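Local coordinates for 2-aminomuconate 6-semialdehyde dehydrogenase (PDB 4U3W), which probably catalyses the NAD+-dependent oxidation of 2-aminomuconate 6-semialdehyde to 2-aminomuconate, at residues A[26-31]-A[223-228]; A[54-59]-A[231-236]; A[89-94]-A[210-215]; A[101-106]-A[120-125]; A[126-131]-A[178-183]. One frame throughout, in Å; residues are numbered along the deposited sequence.

Contact 1 (A[26-31]-A[223-228]); sequences HYINGE and NLIHGH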
# COMPACT_ATOMS: atom_id res chain seq x y z
N HIS A 26 -17.68 -38.91 1.33
CA HIS A 26 -17.52 -37.60 1.92
C HIS A 26 -16.35 -37.64 2.89
O HIS A 26 -15.95 -38.72 3.35
CB HIS A 26 -18.80 -37.14 2.68
CG HIS A 26 -20.06 -37.44 1.93
ND1 HIS A 26 -20.40 -36.81 0.76
CD2 HIS A 26 -21.04 -38.36 2.20
CE1 HIS A 26 -21.53 -37.35 0.30
NE2 HIS A 26 -21.96 -38.26 1.17
N TYR A 27 -15.83 -36.47 3.24
CA TYR A 27 -14.78 -36.39 4.27
C TYR A 27 -15.25 -35.38 5.28
O TYR A 27 -15.32 -34.19 5.00
CB TYR A 27 -13.42 -35.99 3.68
CG TYR A 27 -12.30 -35.97 4.74
CD1 TYR A 27 -11.75 -37.15 5.21
CD2 TYR A 27 -11.79 -34.76 5.22
CE1 TYR A 27 -10.72 -37.15 6.19
CE2 TYR A 27 -10.74 -34.73 6.25
CZ TYR A 27 -10.22 -35.95 6.70
OH TYR A 27 -9.22 -36.02 7.64
N ILE A 28 -15.65 -35.86 6.47
CA ILE A 28 -16.26 -34.95 7.44
C ILE A 28 -15.67 -35.14 8.84
O ILE A 28 -15.63 -36.27 9.35
CB ILE A 28 -17.81 -35.18 7.45
CG1 ILE A 28 -18.42 -34.85 6.06
CG2 ILE A 28 -18.49 -34.38 8.55
CD1 ILE A 28 -19.96 -35.22 5.98
N ASN A 29 -15.21 -34.05 9.45
CA ASN A 29 -14.65 -34.12 10.80
C ASN A 29 -13.53 -35.17 10.92
O ASN A 29 -13.54 -36.00 11.84
CB ASN A 29 -15.77 -34.39 11.86
CG ASN A 29 -15.40 -33.87 13.24
OD1 ASN A 29 -14.56 -32.97 13.36
ND2 ASN A 29 -16.07 -34.38 14.28
N GLY A 30 -12.63 -35.19 9.95
CA GLY A 30 -11.46 -36.03 10.04
C GLY A 30 -11.64 -37.48 9.65
O GLY A 30 -10.72 -38.27 9.80
N GLU A 31 -12.77 -37.84 9.06
CA GLU A 31 -12.91 -39.21 8.53
C GLU A 31 -13.76 -39.30 7.26
O GLU A 31 -14.63 -38.47 7.02
CB GLU A 31 -13.55 -40.13 9.60
CG GLU A 31 -14.90 -39.66 10.06
CD GLU A 31 -15.66 -40.67 11.01
OE1 GLU A 31 -15.25 -41.84 11.20
OE2 GLU A 31 -16.70 -40.27 11.57
N ASN A 223 -13.74 -30.10 5.08
CA ASN A 223 -14.82 -31.11 4.92
C ASN A 223 -15.23 -31.16 3.45
O ASN A 223 -15.40 -30.12 2.82
CB ASN A 223 -16.03 -30.78 5.80
CG ASN A 223 -15.63 -30.54 7.21
OD1 ASN A 223 -15.52 -31.46 8.01
ND2 ASN A 223 -15.40 -29.29 7.53
N LEU A 224 -15.34 -32.38 2.91
CA LEU A 224 -15.75 -32.62 1.53
C LEU A 224 -17.10 -33.30 1.50
O LEU A 224 -17.30 -34.32 2.17
CB LEU A 224 -14.73 -33.52 0.83
CG LEU A 224 -15.10 -33.85 -0.63
CD1 LEU A 224 -14.82 -32.64 -1.48
CD2 LEU A 224 -14.18 -34.97 -1.07
N ILE A 225 -18.06 -32.72 0.80
CA ILE A 225 -19.37 -33.37 0.63
C ILE A 225 -19.65 -33.55 -0.85
O ILE A 225 -19.50 -32.58 -1.63
CB ILE A 225 -20.52 -32.55 1.24
CG1 ILE A 225 -20.32 -31.06 0.93
CG2 ILE A 225 -20.58 -32.75 2.77
CD1 ILE A 225 -21.56 -30.20 1.23
N HIS A 226 -20.04 -34.75 -1.24
CA HIS A 226 -20.37 -34.99 -2.62
C HIS A 226 -21.85 -34.89 -2.87
O HIS A 226 -22.70 -35.13 -1.95
CB HIS A 226 -19.92 -36.36 -3.09
CG HIS A 226 -18.43 -36.49 -3.23
ND1 HIS A 226 -17.69 -35.77 -4.18
CD2 HIS A 226 -17.52 -37.23 -2.55
CE1 HIS A 226 -16.43 -36.12 -4.10
NE2 HIS A 226 -16.29 -37.00 -3.12
N GLY A 227 -22.18 -34.56 -4.12
CA GLY A 227 -23.58 -34.58 -4.50
C GLY A 227 -23.91 -33.64 -5.62
O GLY A 227 -23.01 -33.02 -6.19
N HIS A 228 -25.20 -33.52 -5.89
CA HIS A 228 -25.67 -32.67 -6.95
C HIS A 228 -25.89 -31.24 -6.47
O HIS A 228 -25.47 -30.88 -5.38
CB HIS A 228 -26.95 -33.30 -7.57
CG HIS A 228 -26.63 -34.48 -8.42
ND1 HIS A 228 -26.12 -35.65 -7.89
CD2 HIS A 228 -26.67 -34.66 -9.77
CE1 HIS A 228 -25.91 -36.52 -8.87
NE2 HIS A 228 -26.20 -35.93 -10.02
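A single antiparallel bridge ties strand 23-28, from the small N-terminal sheet, to strand 222-224 of the larger mixed sheet, where it pairs with strand 192-196. Tyr-27 and Leu-224 form the hydrogen-bonded pair: Tyr-27 N gives to Leu-224 O at 2.8 Å, and Leu-224 N returns the bond to Tyr-27 O. Both donors lie on a carbonyl lone pair. Beyond the bridge, side chains continue the pairing in both directions.

The His-26 side chain is the instructive one. Its CB lies 3.2 Å from Leu-224 O, and CG stands anti to the carbonyl carbon (chi1 -43°), which carries the ring along the partner segment just past its strand. ND1 then receives the N-H of His-226 at 2.9 Å, nearly straight at 174° and in the ring plane. CE1 comes to 3.4 Å from His-226 O, while NE2, at the far end, is hydrogen-bonded to Ser-35 OG.

On the other side of the bridge, Asn-223 OD1 takes the Asn-29 N-H at 3.0 Å, nearly along the C=O axis; Asn-223 ND2 is hydrogen-bonded to Gly-220 O and Val-193 O. The type I' turn from Ile-28 to Glu-31 begins there. Ile-28 CD1 meets Ile-225 CG2 at 4.1 Å. Because ND1 of buried His-26 serves as acceptor, its imidazole is probably neutral, with the proton on NE2.

Contact 2 (A[54-59]-A[231-236]); sequences CEADAA and NAAGEF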
# COMPACT_ATOMS: atom_id res chain seq x y z
N CYS A 54 -21.04 -41.11 -3.25
CA CYS A 54 -22.08 -40.92 -2.23
C CYS A 54 -22.80 -39.58 -2.42
O CYS A 54 -22.18 -38.56 -2.75
CB CYS A 54 -21.45 -41.00 -0.82
SG CYS A 54 -20.82 -42.64 -0.49
N GLU A 55 -24.07 -39.53 -2.10
CA GLU A 55 -24.84 -38.28 -2.23
C GLU A 55 -25.22 -37.68 -0.88
O GLU A 55 -26.01 -38.31 -0.12
CB GLU A 55 -26.12 -38.57 -3.02
CG GLU A 55 -27.09 -37.41 -3.14
CD GLU A 55 -26.66 -36.41 -4.25
OE1 GLU A 55 -26.20 -36.82 -5.34
OE2 GLU A 55 -26.74 -35.20 -3.99
N ALA A 56 -24.75 -36.48 -0.55
CA ALA A 56 -25.06 -35.94 0.80
C ALA A 56 -26.48 -35.31 0.91
O ALA A 56 -26.83 -34.43 0.11
CB ALA A 56 -24.02 -34.89 1.21
N ASP A 57 -27.29 -35.78 1.85
CA ASP A 57 -28.60 -35.15 2.04
C ASP A 57 -28.45 -33.97 3.00
O ASP A 57 -27.35 -33.71 3.54
CB ASP A 57 -29.65 -36.16 2.56
CG ASP A 57 -29.35 -36.69 3.99
OD1 ASP A 57 -28.73 -36.01 4.81
OD2 ASP A 57 -29.79 -37.81 4.30
N ALA A 58 -29.55 -33.25 3.23
CA ALA A 58 -29.48 -32.03 4.02
C ALA A 58 -29.00 -32.23 5.49
O ALA A 58 -28.37 -31.33 6.06
CB ALA A 58 -30.86 -31.34 4.01
N ALA A 59 -29.32 -33.38 6.10
CA ALA A 59 -28.84 -33.65 7.47
C ALA A 59 -27.31 -33.83 7.47
O ALA A 59 -26.61 -33.30 8.36
CB ALA A 59 -29.51 -34.87 8.08
N ASN A 231 -31.72 -28.57 -5.59
CA ASN A 231 -32.44 -29.46 -4.69
C ASN A 231 -31.61 -30.63 -4.14
O ASN A 231 -32.10 -31.75 -3.86
CB ASN A 231 -33.72 -30.06 -5.33
CG ASN A 231 -34.74 -29.07 -5.61
OD1 ASN A 231 -35.29 -28.41 -4.70
ND2 ASN A 231 -35.23 -29.13 -6.90
N ALA A 232 -30.32 -30.35 -4.04
CA ALA A 232 -29.37 -31.33 -3.57
C ALA A 232 -28.27 -30.67 -2.71
O ALA A 232 -28.43 -29.50 -2.30
CB ALA A 232 -28.73 -32.11 -4.79
N ALA A 233 -27.20 -31.40 -2.41
CA ALA A 233 -26.17 -30.94 -1.50
C ALA A 233 -25.68 -29.48 -1.76
O ALA A 233 -25.51 -28.73 -0.81
CB ALA A 233 -24.99 -31.92 -1.51
N GLY A 234 -25.52 -29.08 -3.02
CA GLY A 234 -25.05 -27.71 -3.29
C GLY A 234 -26.02 -26.64 -2.76
O GLY A 234 -25.63 -25.71 -2.00
N GLU A 235 -27.29 -26.81 -3.11
CA GLU A 235 -28.32 -25.92 -2.60
C GLU A 235 -28.39 -25.93 -1.08
O GLU A 235 -28.52 -24.87 -0.44
CB GLU A 235 -29.69 -26.31 -3.15
CG GLU A 235 -30.78 -25.41 -2.63
CD GLU A 235 -32.13 -25.78 -3.21
OE1 GLU A 235 -33.07 -25.93 -2.41
OE2 GLU A 235 -32.24 -26.00 -4.43
N PHE A 236 -28.37 -27.12 -0.48
CA PHE A 236 -28.46 -27.22 0.98
C PHE A 236 -27.36 -26.40 1.66
O PHE A 236 -27.57 -25.76 2.70
CB PHE A 236 -28.36 -28.67 1.42
CG PHE A 236 -29.35 -29.60 0.74
CD1 PHE A 236 -30.52 -29.10 0.19
CD2 PHE A 236 -29.09 -30.94 0.66
CE1 PHE A 236 -31.42 -29.93 -0.45
CE2 PHE A 236 -30.00 -31.82 0.04
CZ PHE A 236 -31.18 -31.30 -0.54
O HOH W 1 -28.29 -34.16 -2.02
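Apolar contact centres on Phe-236. The methyl CB of Ala-58 sits over one ring face in a CH-pi contact, 4.0 Å from the ring centroid and 20° off the normal. The opposite face is covered from within its own segment by Ala-232 O, above the ring centre. Alongside, Ala-56 CB and Ala-233 CB meet at 4.1 Å, and Ala-233 CB also touches Ala-56 O at 3.5 Å. That same oxygen lies at the edge of the Phe-236 ring.

Polar contact runs through one water. It donates to Glu-55 OE2 at 2.7 Å and to Ala-56 O at 2.6 Å, and accepts a weak bond from Ala-233 N at 3.0 Å. The bend at chi2 of Glu-55 turns the carboxylate toward the start of helix 233-238, whose end would probably favour the negative charge; OE1 is held by His-228 ND1.

Asp-57 stands at the N-cap of helix 58-76, its OD1 bonded to Leu-60 N. Two helix starts therefore meet here: helix 58-76, entered from strand 49-54, and helix 233-238, which follows strand 222-224, with Val-61 of the former touching Ala-56, Ala-233 and Phe-236.

Contact 3 (A[89-94]-A[210-215]); sequences HKIADG and EVMHDV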
# COMPACT_ATOMS: atom_id res chain seq x y z
N HIS A 89 1.89 -25.38 2.80
CA HIS A 89 3.01 -26.01 2.14
C HIS A 89 3.03 -27.52 2.36
O HIS A 89 3.42 -28.25 1.47
CB HIS A 89 4.33 -25.38 2.60
CG HIS A 89 4.68 -24.12 1.88
ND1 HIS A 89 5.06 -24.10 0.55
CD2 HIS A 89 4.69 -22.83 2.30
CE1 HIS A 89 5.29 -22.84 0.19
NE2 HIS A 89 5.08 -22.06 1.23
N LYS A 90 2.63 -27.99 3.54
CA LYS A 90 2.54 -29.45 3.76
C LYS A 90 1.53 -30.08 2.80
O LYS A 90 1.74 -31.19 2.30
CB LYS A 90 2.10 -29.77 5.19
CG LYS A 90 3.25 -29.80 6.22
CD LYS A 90 2.71 -30.17 7.61
CE LYS A 90 3.33 -29.30 8.71
NZ LYS A 90 4.69 -29.69 9.21
N ILE A 91 0.42 -29.38 2.60
CA ILE A 91 -0.63 -29.88 1.69
C ILE A 91 -0.07 -29.91 0.28
O ILE A 91 -0.18 -30.90 -0.43
CB ILE A 91 -1.91 -29.01 1.78
CG1 ILE A 91 -2.57 -29.17 3.16
CG2 ILE A 91 -2.91 -29.39 0.67
CD1 ILE A 91 -3.53 -28.03 3.56
N ALA A 92 0.58 -28.82 -0.12
CA ALA A 92 1.21 -28.78 -1.43
C ALA A 92 2.18 -29.93 -1.63
O ALA A 92 2.15 -30.62 -2.66
CB ALA A 92 1.91 -27.42 -1.62
N ASP A 93 3.02 -30.19 -0.63
CA ASP A 93 3.96 -31.32 -0.70
C ASP A 93 3.25 -32.66 -0.85
O ASP A 93 3.72 -33.56 -1.57
CB ASP A 93 4.85 -31.36 0.57
CG ASP A 93 5.85 -30.21 0.63
OD1 ASP A 93 6.03 -29.51 -0.38
OD2 ASP A 93 6.43 -29.97 1.71
N GLY A 94 2.13 -32.83 -0.15
CA GLY A 94 1.37 -34.08 -0.19
C GLY A 94 0.75 -34.38 -1.55
O GLY A 94 0.63 -35.55 -1.95
N GLU A 210 -7.85 -37.00 0.94
CA GLU A 210 -6.88 -37.98 1.45
C GLU A 210 -5.58 -37.31 1.86
O GLU A 210 -4.95 -37.68 2.89
CB GLU A 210 -6.58 -39.05 0.38
CG GLU A 210 -7.80 -39.88 0.04
CD GLU A 210 -7.53 -40.99 -0.96
OE1 GLU A 210 -6.35 -41.33 -1.19
OE2 GLU A 210 -8.52 -41.55 -1.51
N VAL A 211 -5.16 -36.33 1.08
CA VAL A 211 -3.93 -35.58 1.43
C VAL A 211 -4.14 -34.80 2.74
O VAL A 211 -3.27 -34.84 3.63
CB VAL A 211 -3.47 -34.64 0.26
CG1 VAL A 211 -2.34 -33.70 0.78
CG2 VAL A 211 -2.95 -35.50 -0.89
N MET A 212 -5.27 -34.09 2.85
CA MET A 212 -5.65 -33.39 4.09
C MET A 212 -5.55 -34.32 5.31
O MET A 212 -5.03 -33.94 6.37
CB MET A 212 -7.12 -32.83 4.04
CG MET A 212 -7.39 -31.83 2.89
SD MET A 212 -6.32 -30.35 3.07
CE MET A 212 -6.91 -29.33 1.71
N HIS A 213 -6.11 -35.51 5.14
CA HIS A 213 -6.10 -36.55 6.16
C HIS A 213 -4.68 -37.03 6.47
O HIS A 213 -4.30 -37.13 7.63
CB HIS A 213 -6.96 -37.73 5.69
CG HIS A 213 -7.27 -38.70 6.78
ND1 HIS A 213 -7.97 -38.34 7.91
CD2 HIS A 213 -6.97 -40.02 6.94
CE1 HIS A 213 -8.09 -39.38 8.71
NE2 HIS A 213 -7.51 -40.41 8.14
N ASP A 214 -3.88 -37.29 5.42
CA ASP A 214 -2.55 -37.84 5.63
C ASP A 214 -1.60 -36.82 6.29
O ASP A 214 -0.76 -37.21 7.12
CB ASP A 214 -1.96 -38.37 4.31
CG ASP A 214 -2.55 -39.72 3.91
OD1 ASP A 214 -3.20 -40.39 4.76
OD2 ASP A 214 -2.37 -40.11 2.72
N VAL A 215 -1.75 -35.53 6.02
CA VAL A 215 -0.88 -34.58 6.67
C VAL A 215 -1.41 -34.25 8.08
O VAL A 215 -0.75 -33.58 8.86
CB VAL A 215 -0.70 -33.28 5.84
CG1 VAL A 215 -0.24 -33.63 4.41
CG2 VAL A 215 -1.98 -32.48 5.79
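Two steeply crossing helices, 81-96 and 203-214, make this contact, their axes 9.3 Å apart at closest approach with N-to-C directions 121° apart. The backbones come closest where Gly-94 faces Val-211, at a CA-CA distance of 5.7 Å. Lacking a side chain, Gly-94 presents bare backbone to the valine. Both methyls of Val-211 lie against the helix backbone: CG1, anti to the backbone N, is 3.7 Å from Ile-91 O, and CG2 reaches Gly-94 O at the same distance.

Helix 203-214 connects the parallel strands 192-196 and 222-224, a beta-alpha-beta crossover of the Rossmann-like half of the aldehyde dehydrogenase fold, and helix 81-96 crosses over it. The next residue, Met-212, starts with its CB directed away, but with CG anti to the carbonyl carbon the chain bends at chi2 (-62°) so that the thioether swings back. SD then meets Ile-91 CD1 at 3.7 Å, with CG1 only slightly farther off, the two chains crossing obliquely. The methyl CE reaches Ile-91 CG2 at 4.1 Å. Val-183 and Leu-187 of helix 175-188 also touch the methionine, and Phe-129 of helix 114-138 touches Ile-91. Val-215 places CG1 3.8 Å from Lys-90 O and CG2 4.3 Å from Ile-91 CG1.

Contact 4 (A[101-106]-A[120-125]); sequences EFVAAE and LDIARG. With EDO (1,2-ethanediol), chain F.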
# COMPACT_ATOMS: atom_id res chain seq x y z
N GLU A 101 -0.99 -39.82 -9.48
CA GLU A 101 -2.36 -40.18 -9.13
C GLU A 101 -3.33 -39.05 -9.38
O GLU A 101 -4.45 -39.28 -9.77
CB GLU A 101 -2.47 -40.57 -7.64
CG GLU A 101 -1.96 -41.93 -7.27
CD GLU A 101 -2.18 -42.20 -5.80
OE1 GLU A 101 -3.33 -42.49 -5.42
OE2 GLU A 101 -1.22 -42.08 -5.01
N PHE A 102 -2.94 -37.82 -9.02
CA PHE A 102 -3.83 -36.68 -9.20
C PHE A 102 -4.10 -36.49 -10.67
O PHE A 102 -5.24 -36.27 -11.09
CB PHE A 102 -3.23 -35.41 -8.59
CG PHE A 102 -3.59 -35.22 -7.13
CD1 PHE A 102 -2.84 -35.82 -6.11
CD2 PHE A 102 -4.72 -34.49 -6.78
CE1 PHE A 102 -3.23 -35.68 -4.78
CE2 PHE A 102 -5.13 -34.36 -5.43
CZ PHE A 102 -4.38 -34.93 -4.45
N VAL A 103 -3.03 -36.60 -11.46
CA VAL A 103 -3.14 -36.51 -12.91
C VAL A 103 -4.11 -37.54 -13.44
O VAL A 103 -5.00 -37.21 -14.22
CB VAL A 103 -1.74 -36.67 -13.58
CG1 VAL A 103 -1.87 -36.78 -15.11
CG2 VAL A 103 -0.87 -35.46 -13.19
N ALA A 104 -3.98 -38.79 -13.02
CA ALA A 104 -4.83 -39.85 -13.58
C ALA A 104 -6.32 -39.68 -13.20
O ALA A 104 -7.21 -39.98 -13.99
CB ALA A 104 -4.31 -41.22 -13.11
N ALA A 105 -6.58 -39.21 -11.98
CA ALA A 105 -7.94 -38.94 -11.51
C ALA A 105 -8.56 -37.81 -12.35
O ALA A 105 -9.68 -37.91 -12.82
CB ALA A 105 -7.93 -38.55 -10.01
N GLU A 106 -7.79 -36.74 -12.57
CA GLU A 106 -8.29 -35.61 -13.32
C GLU A 106 -8.58 -36.01 -14.76
O GLU A 106 -9.65 -35.69 -15.30
CB GLU A 106 -7.27 -34.45 -13.28
CG GLU A 106 -7.84 -33.10 -13.67
CD GLU A 106 -8.65 -32.46 -12.53
OE1 GLU A 106 -9.22 -33.19 -11.70
OE2 GLU A 106 -8.71 -31.22 -12.44
N LEU A 120 -1.14 -27.76 -16.71
CA LEU A 120 -2.11 -26.71 -16.41
C LEU A 120 -2.93 -27.09 -15.18
O LEU A 120 -3.11 -26.28 -14.30
CB LEU A 120 -3.04 -26.46 -17.60
N ASP A 121 -3.41 -28.30 -15.09
CA ASP A 121 -4.31 -28.64 -13.96
C ASP A 121 -3.59 -28.90 -12.62
O ASP A 121 -3.74 -28.13 -11.64
CB ASP A 121 -5.16 -29.85 -14.32
CG ASP A 121 -6.17 -29.56 -15.48
OD1 ASP A 121 -7.30 -29.07 -15.22
OD2 ASP A 121 -5.86 -29.84 -16.64
N ILE A 122 -2.80 -29.96 -12.56
CA ILE A 122 -2.27 -30.41 -11.28
C ILE A 122 -1.15 -29.49 -10.81
O ILE A 122 -1.12 -29.09 -9.64
CB ILE A 122 -1.77 -31.87 -11.38
CG1 ILE A 122 -2.90 -32.80 -11.87
CG2 ILE A 122 -1.22 -32.34 -10.02
CD1 ILE A 122 -4.29 -32.52 -11.18
N ALA A 123 -0.29 -29.06 -11.73
CA ALA A 123 0.80 -28.17 -11.36
C ALA A 123 0.30 -26.83 -10.78
O ALA A 123 0.82 -26.35 -9.76
CB ALA A 123 1.76 -27.93 -12.60
N ARG A 124 -0.71 -26.23 -11.40
CA ARG A 124 -1.24 -24.97 -10.90
C ARG A 124 -2.06 -25.17 -9.63
O ARG A 124 -2.11 -24.29 -8.77
CB ARG A 124 -2.07 -24.27 -11.97
N GLY A 125 -2.68 -26.33 -9.53
CA GLY A 125 -3.37 -26.74 -8.30
C GLY A 125 -2.41 -26.67 -7.11
O GLY A 125 -2.78 -26.15 -6.03
C1 EDO F . 4.06 -27.38 -8.76
O1 EDO F . 3.15 -26.37 -9.21
C2 EDO F . 3.78 -28.64 -9.57
O2 EDO F . 4.79 -29.62 -9.32
O HOH W 2 -7.98 -28.54 -12.93
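Two buried carboxylates come together here, Glu-106 OE2 3.8 Å from Asp-121 OD1. The setting is a pair of consecutive, obliquely crossing helices, 99-110 and 114-138, their axes 9.7 Å apart with directions differing by 134°. One water reconciles the like charges by giving a hydrogen to each: 2.8 Å to Glu-106 OE2 and a very short 2.4 Å to Asp-121 OD1. The carboxylate planes are turned 75° apart. With the water donating to both, the geometry is consistent with two ionised acids. Arg-112 forms a salt bridge with Asp-121 OD2 and would partly offset the charge, while Leu-176 N binds Glu-106 OE2 and Ser-204 OG binds its OE1.

Next to the acids, Ile-122 carries the apolar half, reaching across from a stretch with a wider pi-type turn at 120-122. Its CG1, anti to the carbonyl carbon, meets Val-103 CG2 at 3.6 Å. The other branch, CG2, touches Phe-102 CB at 3.9 Å, and the tip CD1 lies equally far from Phe-102 O. On helix 114-138, a 1,2-ethanediol, probably from the crystallisation liquor, bonds through O1 to Ala-123 O at only 2.4 Å.

Contact 5 (A[126-131]-A[178-183]); sequences IANFRT and LFTWKV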
# COMPACT_ATOMS: atom_id res chain seq x y z
N ILE A 126 -1.19 -27.18 -7.29
CA ILE A 126 -0.18 -27.16 -6.24
C ILE A 126 0.26 -25.74 -5.99
O ILE A 126 0.36 -25.31 -4.82
CB ILE A 126 1.02 -28.07 -6.63
CG1 ILE A 126 0.51 -29.50 -6.65
CG2 ILE A 126 2.26 -27.86 -5.67
CD1 ILE A 126 1.35 -30.52 -7.35
N ALA A 127 0.47 -24.97 -7.07
CA ALA A 127 0.95 -23.59 -6.94
C ALA A 127 -0.01 -22.65 -6.17
O ALA A 127 0.45 -21.67 -5.51
CB ALA A 127 1.25 -23.01 -8.37
N ASN A 128 -1.31 -22.92 -6.24
CA ASN A 128 -2.31 -22.15 -5.48
C ASN A 128 -2.01 -22.22 -3.99
O ASN A 128 -2.05 -21.19 -3.31
CB ASN A 128 -3.73 -22.65 -5.71
CG ASN A 128 -4.32 -22.16 -7.04
OD1 ASN A 128 -3.92 -21.11 -7.54
ND2 ASN A 128 -5.23 -22.96 -7.63
N PHE A 129 -1.69 -23.43 -3.50
CA PHE A 129 -1.39 -23.57 -2.07
C PHE A 129 -0.09 -22.80 -1.70
O PHE A 129 -0.09 -22.07 -0.70
CB PHE A 129 -1.28 -25.04 -1.67
CG PHE A 129 -2.65 -25.70 -1.49
CD1 PHE A 129 -3.39 -25.48 -0.34
CD2 PHE A 129 -3.19 -26.47 -2.50
CE1 PHE A 129 -4.66 -26.06 -0.21
CE2 PHE A 129 -4.47 -27.07 -2.33
CZ PHE A 129 -5.17 -26.84 -1.19
N ARG A 130 0.96 -22.90 -2.54
CA ARG A 130 2.25 -22.25 -2.20
C ARG A 130 2.12 -20.73 -2.28
O ARG A 130 2.70 -20.00 -1.46
CB ARG A 130 3.38 -22.73 -3.14
CG ARG A 130 3.51 -24.24 -3.10
CD ARG A 130 4.95 -24.68 -3.16
NE ARG A 130 5.10 -26.08 -3.46
CZ ARG A 130 5.27 -27.02 -2.54
NH1 ARG A 130 5.31 -26.69 -1.23
NH2 ARG A 130 5.45 -28.29 -2.92
N THR A 131 1.34 -20.27 -3.25
CA THR A 131 1.16 -18.85 -3.41
C THR A 131 0.47 -18.19 -2.25
O THR A 131 0.92 -17.16 -1.73
CB THR A 131 0.35 -18.56 -4.69
OG1 THR A 131 1.20 -18.81 -5.79
CG2 THR A 131 -0.09 -17.09 -4.74
N LEU A 178 -9.65 -25.04 -9.98
CA LEU A 178 -10.61 -24.08 -9.45
C LEU A 178 -11.06 -24.43 -8.01
O LEU A 178 -11.44 -23.52 -7.26
CB LEU A 178 -11.81 -23.99 -10.41
CG LEU A 178 -11.31 -23.42 -11.75
CD1 LEU A 178 -12.44 -23.37 -12.77
CD2 LEU A 178 -10.71 -22.02 -11.54
N PHE A 179 -11.00 -25.69 -7.63
CA PHE A 179 -11.29 -26.12 -6.24
C PHE A 179 -10.18 -25.52 -5.32
O PHE A 179 -10.48 -24.83 -4.36
CB PHE A 179 -11.34 -27.66 -6.19
CG PHE A 179 -11.88 -28.27 -4.93
CD1 PHE A 179 -13.24 -28.30 -4.67
CD2 PHE A 179 -11.04 -28.90 -4.06
CE1 PHE A 179 -13.75 -28.95 -3.49
CE2 PHE A 179 -11.52 -29.52 -2.87
CZ PHE A 179 -12.86 -29.55 -2.60
N THR A 180 -8.92 -25.69 -5.68
CA THR A 180 -7.85 -25.20 -4.82
C THR A 180 -7.70 -23.67 -4.84
O THR A 180 -7.22 -23.08 -3.87
CB THR A 180 -6.49 -25.79 -5.22
OG1 THR A 180 -6.20 -25.44 -6.58
CG2 THR A 180 -6.52 -27.32 -5.05
N TRP A 181 -8.10 -23.05 -5.95
CA TRP A 181 -8.14 -21.62 -6.07
C TRP A 181 -8.98 -21.01 -4.92
O TRP A 181 -8.69 -19.90 -4.45
CB TRP A 181 -8.71 -21.26 -7.44
CG TRP A 181 -9.01 -19.83 -7.68
CD1 TRP A 181 -10.24 -19.28 -7.98
CD2 TRP A 181 -8.08 -18.72 -7.66
NE1 TRP A 181 -10.12 -17.92 -8.16
CE2 TRP A 181 -8.82 -17.55 -7.95
CE3 TRP A 181 -6.71 -18.62 -7.42
CZ2 TRP A 181 -8.22 -16.27 -8.02
CZ3 TRP A 181 -6.11 -17.35 -7.47
CH2 TRP A 181 -6.87 -16.19 -7.77
N LYS A 182 -10.01 -21.75 -4.46
CA LYS A 182 -10.83 -21.30 -3.32
C LYS A 182 -10.40 -21.92 -1.98
O LYS A 182 -10.34 -21.22 -0.94
CB LYS A 182 -12.33 -21.67 -3.54
CG LYS A 182 -12.89 -21.21 -4.87
CD LYS A 182 -12.63 -19.72 -5.08
CE LYS A 182 -13.30 -19.18 -6.36
NZ LYS A 182 -14.78 -19.60 -6.32
N VAL A 183 -10.09 -23.21 -1.98
CA VAL A 183 -9.72 -23.86 -0.72
C VAL A 183 -8.44 -23.21 -0.12
O VAL A 183 -8.37 -22.95 1.09
CB VAL A 183 -9.48 -25.39 -0.93
CG1 VAL A 183 -9.00 -26.10 0.37
CG2 VAL A 183 -10.77 -26.06 -1.43
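The two helical segments run almost parallel, their directions 12° apart and their axes 8.6 Å from each other. Asn-128 and Trp-181 have the closest CA atoms, at 5.9 Å. Helix 175-188 links the parallel strands 153-169 and 192-196, so this is a beta-alpha-beta crossover helix flanked by the long helix 114-138.

At the centre, Asn-128 reaches across with its amide. ND2 donates to Thr-180 OG1 at 2.9 Å, nearly straight at 172° and exactly in the amide plane. The threonine hydroxyl stands between backbone N and carbonyl carbon (chi1 60°), where its one hydrogen can turn to Leu-176 O or Leu-177 O of its own helix. The other end of the amide points OD1 at the edge of the Trp-181 indole, 3.7 Å from CE3; NE1 of that ring is bound to Glu-272.

Thr-180 also offers its methyl to Phe-129, CG2 lying 3.4 Å from CE2 as the two side chains cross at about a right angle. Farther on, Phe-129 CZ meets Val-183 CG1 at 4.2 Å. A buried amide N-H is thus satisfied by a hydroxyl amid apolar neighbours, and the hydrogen bond to OG1 defines which end of the Asn-128 amide is N and which is O.

In the fold
Contacts 3, 4 and 5 form a connected group of helix contacts, their centres 12 to 15 Å apart, while contacts 1 and 2 lie at the N-terminal sheet, centres 11 Å apart. Helix 114-138 serves both contact 4 and contact 5, which follow in series along the chain. Helices 81-96 and 99-110 are consecutive, in contacts 3 and 4. Contact 3 meets contact 5 through the salt bridge of Asp-93 with Arg-130, and contact 1 through Tyr-27 OH on His-213 ND1. The segments of contacts 1 and 2 alternate along the chain, and contacts 3, 4 and 5 are nested inside the loops they close. The N-terminal region is thereby stitched onto the Rossmann-like dinucleotide-binding half.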